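Long-range contact in 2,4-dihydroxyhept-2-ene-1,7-dioic acid aldolase (Kordia algicida OT-1, PDB 6BDE), which binds heme b and, as a member of the H-NOX family, probably senses nitric oxide: residues A[4-17]-A[66-78]. The protein carries 1 engineered substitution. Residues are numbered along the deposited sequence; the frame is centred on the assembly and turned at random.
Engineered in segment 66-78: G71 (natural residue Ala). With HEM (protoporphyrin IX containing Fe), chain B.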
loop_
_atom_site.group_PDB
_atom_site.type_symbol
_atom_site.label_atom_id
_atom_site.label_comp_id
_atom_site.label_asym_id
_atom_site.label_seq_id
_atom_site.Cartn_x
_atom_site.Cartn_y
_atom_site.Cartn_z
ATOM N N ILE A 4 -5.921 -10.375 -5.299
ATOM C CA ILE A 4 -6.743 -9.398 -4.588
ATOM C C ILE A 4 -6.214 -7.988 -4.813
ATOM O O ILE A 4 -6.990 -7.024 -4.857
ATOM C CB ILE A 4 -6.815 -9.751 -3.087
ATOM C CG1 ILE A 4 -7.678 -8.738 -2.331
ATOM C CG2 ILE A 4 -5.420 -9.839 -2.482
ATOM C CD1 ILE A 4 -9.156 -8.854 -2.629
ATOM N N ILE A 5 -4.899 -7.843 -4.979
ATOM C CA ILE A 5 -4.328 -6.532 -5.266
ATOM C C ILE A 5 -4.748 -6.063 -6.653
ATOM O O ILE A 5 -5.006 -4.873 -6.868
ATOM C CB ILE A 5 -2.797 -6.576 -5.119
ATOM C CG1 ILE A 5 -2.414 -7.185 -3.770
ATOM C CG2 ILE A 5 -2.205 -5.183 -5.256
ATOM C CD1 ILE A 5 -2.916 -6.392 -2.584
ATOM N N PHE A 6 -4.833 -6.987 -7.613
ATOM C CA PHE A 6 -5.244 -6.620 -8.965
ATOM C C PHE A 6 -6.728 -6.275 -9.016
ATOM O O PHE A 6 -7.119 -5.262 -9.607
ATOM C CB PHE A 6 -4.928 -7.758 -9.937
ATOM C CG PHE A 6 -3.474 -7.866 -10.297
ATOM C CD1 PHE A 6 -2.943 -7.109 -11.329
ATOM C CD2 PHE A 6 -2.641 -8.734 -9.611
ATOM C CE1 PHE A 6 -1.605 -7.212 -11.665
ATOM C CE2 PHE A 6 -1.303 -8.842 -9.942
ATOM C CZ PHE A 6 -0.784 -8.079 -10.970
ATOM N N THR A 7 -7.569 -7.110 -8.400
ATOM C CA THR A 7 -9.013 -6.912 -8.495
ATOM C C THR A 7 -9.447 -5.618 -7.816
ATOM O O THR A 7 -10.262 -4.865 -8.363
ATOM C CB THR A 7 -9.750 -8.108 -7.889
ATOM O OG1 THR A 7 -9.370 -8.262 -6.515
ATOM C CG2 THR A 7 -9.414 -9.383 -8.651
ATOM N N GLU A 8 -8.916 -5.342 -6.622
ATOM C CA GLU A 8 -9.268 -4.109 -5.926
ATOM C C GLU A 8 -8.734 -2.882 -6.654
ATOM O O GLU A 8 -9.365 -1.820 -6.620
ATOM C CB GLU A 8 -8.742 -4.141 -4.492
ATOM C CG GLU A 8 -9.404 -5.185 -3.605
ATOM C CD GLU A 8 -10.839 -4.837 -3.256
ATOM O OE1 GLU A 8 -11.210 -3.649 -3.360
ATOM O OE2 GLU A 8 -11.597 -5.754 -2.874
ATOM N N PHE A 9 -7.581 -3.009 -7.315
ATOM C CA PHE A 9 -7.014 -1.881 -8.049
ATOM C C PHE A 9 -7.875 -1.526 -9.254
ATOM O O PHE A 9 -8.243 -0.361 -9.444
ATOM C CB PHE A 9 -5.583 -2.206 -8.481
ATOM C CG PHE A 9 -5.006 -1.228 -9.468
ATOM C CD1 PHE A 9 -4.615 0.038 -9.064
ATOM C CD2 PHE A 9 -4.847 -1.580 -10.798
ATOM C CE1 PHE A 9 -4.082 0.938 -9.970
ATOM C CE2 PHE A 9 -4.314 -0.684 -11.710
ATOM C CZ PHE A 9 -3.930 0.576 -11.294
ATOM N N LEU A 10 -8.211 -2.521 -10.079
ATOM C CA LEU A 10 -9.033 -2.249 -11.252
ATOM C C LEU A 10 -10.441 -1.818 -10.863
ATOM O O LEU A 10 -11.083 -1.067 -11.604
ATOM C CB LEU A 10 -9.073 -3.476 -12.160
ATOM C CG LEU A 10 -7.712 -3.931 -12.697
ATOM C CD1 LEU A 10 -7.855 -5.204 -13.516
ATOM C CD2 LEU A 10 -7.058 -2.825 -13.516
ATOM N N ASP A 11 -10.937 -2.280 -9.713
ATOM C CA ASP A 11 -12.195 -1.752 -9.191
ATOM C C ASP A 11 -12.083 -0.259 -8.918
ATOM O O ASP A 11 -12.998 0.510 -9.236
ATOM C CB ASP A 11 -12.593 -2.497 -7.915
ATOM C CG ASP A 11 -13.266 -3.825 -8.199
ATOM O OD1 ASP A 11 -13.556 -4.106 -9.381
ATOM O OD2 ASP A 11 -13.505 -4.589 -7.240
ATOM N N LEU A 12 -10.961 0.169 -8.335
ATOM C CA LEU A 12 -10.758 1.586 -8.056
ATOM C C LEU A 12 -10.587 2.384 -9.343
ATOM O O LEU A 12 -11.040 3.531 -9.432
ATOM C CB LEU A 12 -9.546 1.766 -7.143
ATOM C CG LEU A 12 -9.349 3.148 -6.520
ATOM C CD1 LEU A 12 -10.618 3.605 -5.821
ATOM C CD2 LEU A 12 -8.179 3.128 -5.552
ATOM N N VAL A 13 -9.933 1.797 -10.348
ATOM C CA VAL A 13 -9.789 2.471 -11.636
ATOM C C VAL A 13 -11.154 2.661 -12.288
ATOM O O VAL A 13 -11.451 3.725 -12.844
ATOM C CB VAL A 13 -8.829 1.685 -12.548
ATOM C CG1 VAL A 13 -8.739 2.341 -13.917
ATOM C CG2 VAL A 13 -7.452 1.587 -11.909
ATOM N N GLU A 14 -12.002 1.633 -12.228
ATOM C CA GLU A 14 -13.364 1.764 -12.738
ATOM C C GLU A 14 -14.147 2.804 -11.947
ATOM O O GLU A 14 -14.917 3.585 -12.522
ATOM C CB GLU A 14 -14.071 0.408 -12.694
ATOM C CG GLU A 14 -15.574 0.492 -12.483
ATOM C CD GLU A 14 -16.330 -0.625 -13.173
ATOM O OE1 GLU A 14 -17.413 -0.352 -13.729
ATOM O OE2 GLU A 14 -15.844 -1.777 -13.157
ATOM N N ASP A 15 -13.951 2.837 -10.627
ATOM C CA ASP A 15 -14.689 3.773 -9.786
ATOM C C ASP A 15 -14.290 5.217 -10.067
ATOM O O ASP A 15 -15.144 6.111 -10.082
ATOM C CB ASP A 15 -14.467 3.429 -8.313
ATOM C CG ASP A 15 -14.918 4.534 -7.376
ATOM O OD1 ASP A 15 -15.836 5.296 -7.743
ATOM O OD2 ASP A 15 -14.347 4.644 -6.270
ATOM N N LYS A 16 -13.003 5.468 -10.302
ATOM C CA LYS A 16 -12.495 6.831 -10.411
ATOM C C LYS A 16 -12.402 7.336 -11.846
ATOM O O LYS A 16 -12.730 8.497 -12.106
ATOM C CB LYS A 16 -11.118 6.934 -9.747
ATOM C CG LYS A 16 -10.491 8.319 -9.825
ATOM C CD LYS A 16 -11.336 9.359 -9.103
ATOM C CE LYS A 16 -11.427 9.059 -7.618
ATOM N NZ LYS A 16 -10.080 8.958 -6.996
ATOM N N PHE A 17 -11.965 6.496 -12.786
ATOM C CA PHE A 17 -11.696 6.944 -14.146
ATOM C C PHE A 17 -12.622 6.347 -15.197
ATOM O O PHE A 17 -12.620 6.828 -16.336
ATOM C CB PHE A 17 -10.239 6.637 -14.525
ATOM C CG PHE A 17 -9.228 7.250 -13.597
ATOM C CD1 PHE A 17 -8.692 6.519 -12.548
ATOM C CD2 PHE A 17 -8.834 8.569 -13.759
ATOM C CE1 PHE A 17 -7.766 7.085 -11.693
ATOM C CE2 PHE A 17 -7.912 9.140 -12.905
ATOM C CZ PHE A 17 -7.377 8.398 -11.872
ATOM N N LEU A 66 -1.286 7.714 -7.629
ATOM C CA LEU A 66 -2.189 6.594 -7.872
ATOM C C LEU A 66 -2.025 5.518 -6.806
ATOM O O LEU A 66 -3.015 4.983 -6.295
ATOM C CB LEU A 66 -1.947 6.013 -9.265
ATOM C CG LEU A 66 -2.324 6.892 -10.459
ATOM C CD1 LEU A 66 -1.758 6.319 -11.750
ATOM C CD2 LEU A 66 -3.835 7.043 -10.552
ATOM N N LEU A 67 -0.777 5.192 -6.455
ATOM C CA LEU A 67 -0.535 4.182 -5.431
ATOM C C LEU A 67 -0.912 4.685 -4.043
ATOM O O LEU A 67 -1.347 3.894 -3.199
ATOM C CB LEU A 67 0.929 3.744 -5.460
ATOM C CG LEU A 67 1.317 2.783 -6.586
ATOM C CD1 LEU A 67 2.800 2.454 -6.526
ATOM C CD2 LEU A 67 0.479 1.517 -6.524
ATOM N N LEU A 68 -0.750 5.985 -3.786
ATOM C CA LEU A 68 -1.190 6.546 -2.511
ATOM C C LEU A 68 -2.696 6.392 -2.350
ATOM O O LEU A 68 -3.177 5.914 -1.316
ATOM C CB LEU A 68 -0.777 8.017 -2.413
ATOM C CG LEU A 68 -0.820 8.689 -1.036
ATOM C CD1 LEU A 68 0.182 9.831 -0.977
ATOM C CD2 LEU A 68 -2.216 9.191 -0.679
ATOM N N THR A 69 -3.457 6.796 -3.370
ATOM C CA THR A 69 -4.909 6.659 -3.318
ATOM C C THR A 69 -5.320 5.198 -3.182
ATOM O O THR A 69 -6.243 4.872 -2.426
ATOM C CB THR A 69 -5.537 7.281 -4.566
ATOM O OG1 THR A 69 -5.236 8.682 -4.606
ATOM C CG2 THR A 69 -7.047 7.096 -4.559
ATOM N N TYR A 70 -4.638 4.301 -3.897
ATOM C CA TYR A 70 -4.956 2.881 -3.789
ATOM C C TYR A 70 -4.613 2.341 -2.406
ATOM O O TYR A 70 -5.384 1.561 -1.832
ATOM C CB TYR A 70 -4.223 2.090 -4.872
ATOM C CG TYR A 70 -4.536 0.612 -4.853
ATOM C CD1 TYR A 70 -5.827 0.160 -4.614
ATOM C CD2 TYR A 70 -3.542 -0.332 -5.073
ATOM C CE1 TYR A 70 -6.121 -1.188 -4.592
ATOM C CE2 TYR A 70 -3.826 -1.684 -5.054
ATOM C CZ TYR A 70 -5.117 -2.105 -4.814
ATOM O OH TYR A 70 -5.409 -3.450 -4.793
ATOM N N GLY A 71 -3.464 2.738 -1.858
ATOM C CA GLY A 71 -3.096 2.283 -0.526
ATOM C C GLY A 71 -4.092 2.711 0.533
ATOM O O GLY A 71 -4.395 1.953 1.459
ATOM N N GLU A 72 -4.619 3.931 0.413
ATOM C CA GLU A 72 -5.658 4.373 1.337
ATOM C C GLU A 72 -6.933 3.560 1.155
ATOM O O GLU A 72 -7.604 3.220 2.136
ATOM C CB GLU A 72 -5.933 5.864 1.144
ATOM C CG GLU A 72 -4.750 6.755 1.481
ATOM C CD GLU A 72 -5.132 8.215 1.618
ATOM O OE1 GLU A 72 -6.197 8.608 1.098
ATOM O OE2 GLU A 72 -4.364 8.971 2.252
ATOM N N HIS A 73 -7.276 3.229 -0.093
ATOM C CA HIS A 73 -8.469 2.426 -0.340
ATOM C C HIS A 73 -8.293 1.001 0.169
ATOM O O HIS A 73 -9.250 0.390 0.660
ATOM C CB HIS A 73 -8.802 2.420 -1.832
ATOM C CG HIS A 73 -9.797 1.371 -2.223
ATOM N ND1 HIS A 73 -11.134 1.456 -1.900
ATOM C CD2 HIS A 73 -9.648 0.210 -2.904
ATOM C CE1 HIS A 73 -11.766 0.396 -2.369
ATOM N NE2 HIS A 73 -10.887 -0.377 -2.982
ATOM N N PHE A 74 -7.079 0.454 0.062
ATOM C CA PHE A 74 -6.856 -0.925 0.480
ATOM C C PHE A 74 -6.968 -1.103 1.988
ATOM O O PHE A 74 -7.207 -2.224 2.449
ATOM C CB PHE A 74 -5.490 -1.417 0.001
ATOM C CG PHE A 74 -5.337 -2.911 0.053
ATOM C CD1 PHE A 74 -5.963 -3.718 -0.884
ATOM C CD2 PHE A 74 -4.579 -3.510 1.044
ATOM C CE1 PHE A 74 -5.831 -5.093 -0.836
ATOM C CE2 PHE A 74 -4.441 -4.886 1.097
ATOM C CZ PHE A 74 -5.068 -5.678 0.156
ATOM N N PHE A 75 -6.800 -0.030 2.766
ATOM C CA PHE A 75 -6.988 -0.143 4.209
ATOM C C PHE A 75 -8.428 -0.506 4.544
ATOM O O PHE A 75 -8.682 -1.259 5.491
ATOM C CB PHE A 75 -6.586 1.158 4.900
ATOM C CG PHE A 75 -6.508 1.048 6.398
ATOM C CD1 PHE A 75 -5.316 0.717 7.020
ATOM C CD2 PHE A 75 -7.627 1.274 7.184
ATOM C CE1 PHE A 75 -5.241 0.614 8.398
ATOM C CE2 PHE A 75 -7.559 1.172 8.560
ATOM C CZ PHE A 75 -6.364 0.841 9.167
ATOM N N SER A 76 -9.387 0.021 3.777
ATOM C CA SER A 76 -10.782 -0.348 3.983
ATOM C C SER A 76 -11.024 -1.816 3.658
ATOM O O SER A 76 -11.878 -2.454 4.282
ATOM C CB SER A 76 -11.694 0.544 3.141
ATOM O OG SER A 76 -11.567 0.246 1.762
ATOM N N VAL A 77 -10.290 -2.365 2.686
ATOM C CA VAL A 77 -10.359 -3.800 2.427
ATOM C C VAL A 77 -9.838 -4.575 3.630
ATOM O O VAL A 77 -10.368 -5.634 3.985
ATOM C CB VAL A 77 -9.578 -4.152 1.147
ATOM C CG1 VAL A 77 -9.727 -5.631 0.821
ATOM C CG2 VAL A 77 -10.045 -3.290 -0.016
ATOM N N ILE A 78 -8.794 -4.055 4.276
ATOM C CA ILE A 78 -8.282 -4.674 5.493
ATOM C C ILE A 78 -9.292 -4.540 6.626
ATOM O O ILE A 78 -9.497 -5.475 7.410
ATOM C CB ILE A 78 -6.927 -4.049 5.868
ATOM C CG1 ILE A 78 -5.841 -4.507 4.892
ATOM C CG2 ILE A 78 -6.569 -4.382 7.305
ATOM C CD1 ILE A 78 -4.663 -3.564 4.803
HETATM C CHA HEM B . 1.610 -6.119 -0.008
HETATM C CHB HEM B . -2.095 -7.941 3.519
HETATM C CHC HEM B . -0.865 -3.819 6.966
HETATM C CHD HEM B . 2.677 -1.846 3.320
HETATM C C1A HEM B . 0.420 -6.769 1.024
HETATM C C2A HEM B . -0.326 -7.724 0.293
HETATM C C3A HEM B . -1.233 -8.169 1.167
HETATM C C4A HEM B . -0.972 -7.447 2.348
HETATM C CMA HEM B . -2.309 -9.229 0.937
HETATM C CAA HEM B . -0.122 -8.172 -1.153
HETATM C CBA HEM B . 0.873 -9.338 -1.150
HETATM C CGA HEM B . 1.032 -9.939 -2.544
HETATM O O1A HEM B . 1.655 -11.023 -2.691
HETATM O O2A HEM B . 0.541 -9.356 -3.547
HETATM C C1B HEM B . -1.954 -6.786 4.697
HETATM C C2B HEM B . -3.030 -6.712 5.797
HETATM C C3B HEM B . -2.651 -5.632 6.647
HETATM C C4B HEM B . -1.381 -5.103 6.047
HETATM C CMB HEM B . -4.247 -7.625 5.947
HETATM C CAB HEM B . -3.350 -5.123 7.903
HETATM C CBB HEM B . -3.582 -5.930 8.917
HETATM C C1C HEM B . 0.251 -3.057 5.914
HETATM C C2C HEM B . 0.525 -1.741 6.350
HETATM C C3C HEM B . 1.397 -1.262 5.447
HETATM C C4C HEM B . 1.592 -2.320 4.539
HETATM C CMC HEM B . -0.041 -1.026 7.574
HETATM C CAC HEM B . 2.047 0.118 5.419
HETATM C CBC HEM B . 3.295 0.257 5.810
HETATM C C1D HEM B . 2.461 -3.043 2.168
HETATM C C2D HEM B . 3.093 -2.598 0.870
HETATM C C3D HEM B . 2.850 -3.667 -0.035
HETATM C C4D HEM B . 2.063 -4.733 0.759
HETATM C CMD HEM B . 3.846 -1.301 0.587
HETATM C CAD HEM B . 3.287 -3.737 -1.498
HETATM C CBD HEM B . 4.261 -4.889 -1.726
HETATM C CGD HEM B . 5.686 -4.351 -1.681
HETATM O O1D HEM B . 5.899 -3.188 -1.248
HETATM O O2D HEM B . 6.640 -5.074 -2.072
HETATM N NA HEM B . 0.034 -6.467 2.335
HETATM N NB HEM B . -0.876 -5.687 4.775
HETATM N NC HEM B . 0.842 -3.492 4.723
HETATM N ND HEM B . 1.714 -4.330 2.207
HETATM FE FE HEM B . 0.819 -5.266 3.760
#
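The phenol ring of Y70 takes F9 over one face, with F9 CB 4.0 Å from the Y70 ring centroid, a CH-pi contact. The F9 ring turns its edge to the Y70 ring, an edge-to-face pair with planes at 68°. I5 CG2 and E8 CB lie at the rim of the phenol, in its plane. CG of Y70 stands anti to the backbone N, which drives the ring as a knob into the hole formed by I5, E8, F9 and L12. At its end Y70 OH gives a weak hydrogen bond to I5 O (2.5 Å), a carbonyl that also accepts F9 N within its helix. Cut back to an alanine, this position would probably leave a gap among I5, E8, F9 and L12 and remove the hydroxyl from I5 O.

The H73 imidazole has L12 CD1 over one face and E8 OE1 at its edge, where H73 NE2 donates a weak bond (3.3 Å, N-H...O 150°). E8, bent at chi2, also lays its carboxylate against V77 CG2. The F74 ring meets I4 CG1 at its edge, while I5 CD1 comes within 3.6 Å of F74 CZ and also touches CAA of a heme propionate arm.

Axes of the short segments cross at 113°, 10.5 Å apart at closest. Beyond the contact, helix 45-59 receives F9 on L52 and L66 on L55. From helix 140-153, F142 meets the Y70 ring and L146 touches I78, whose CG2 lies 3.4 Å from HEM CAB; helices 3-17 and 63-81 thus contribute I5 and I78 to the heme pocket of the H-NOX domain.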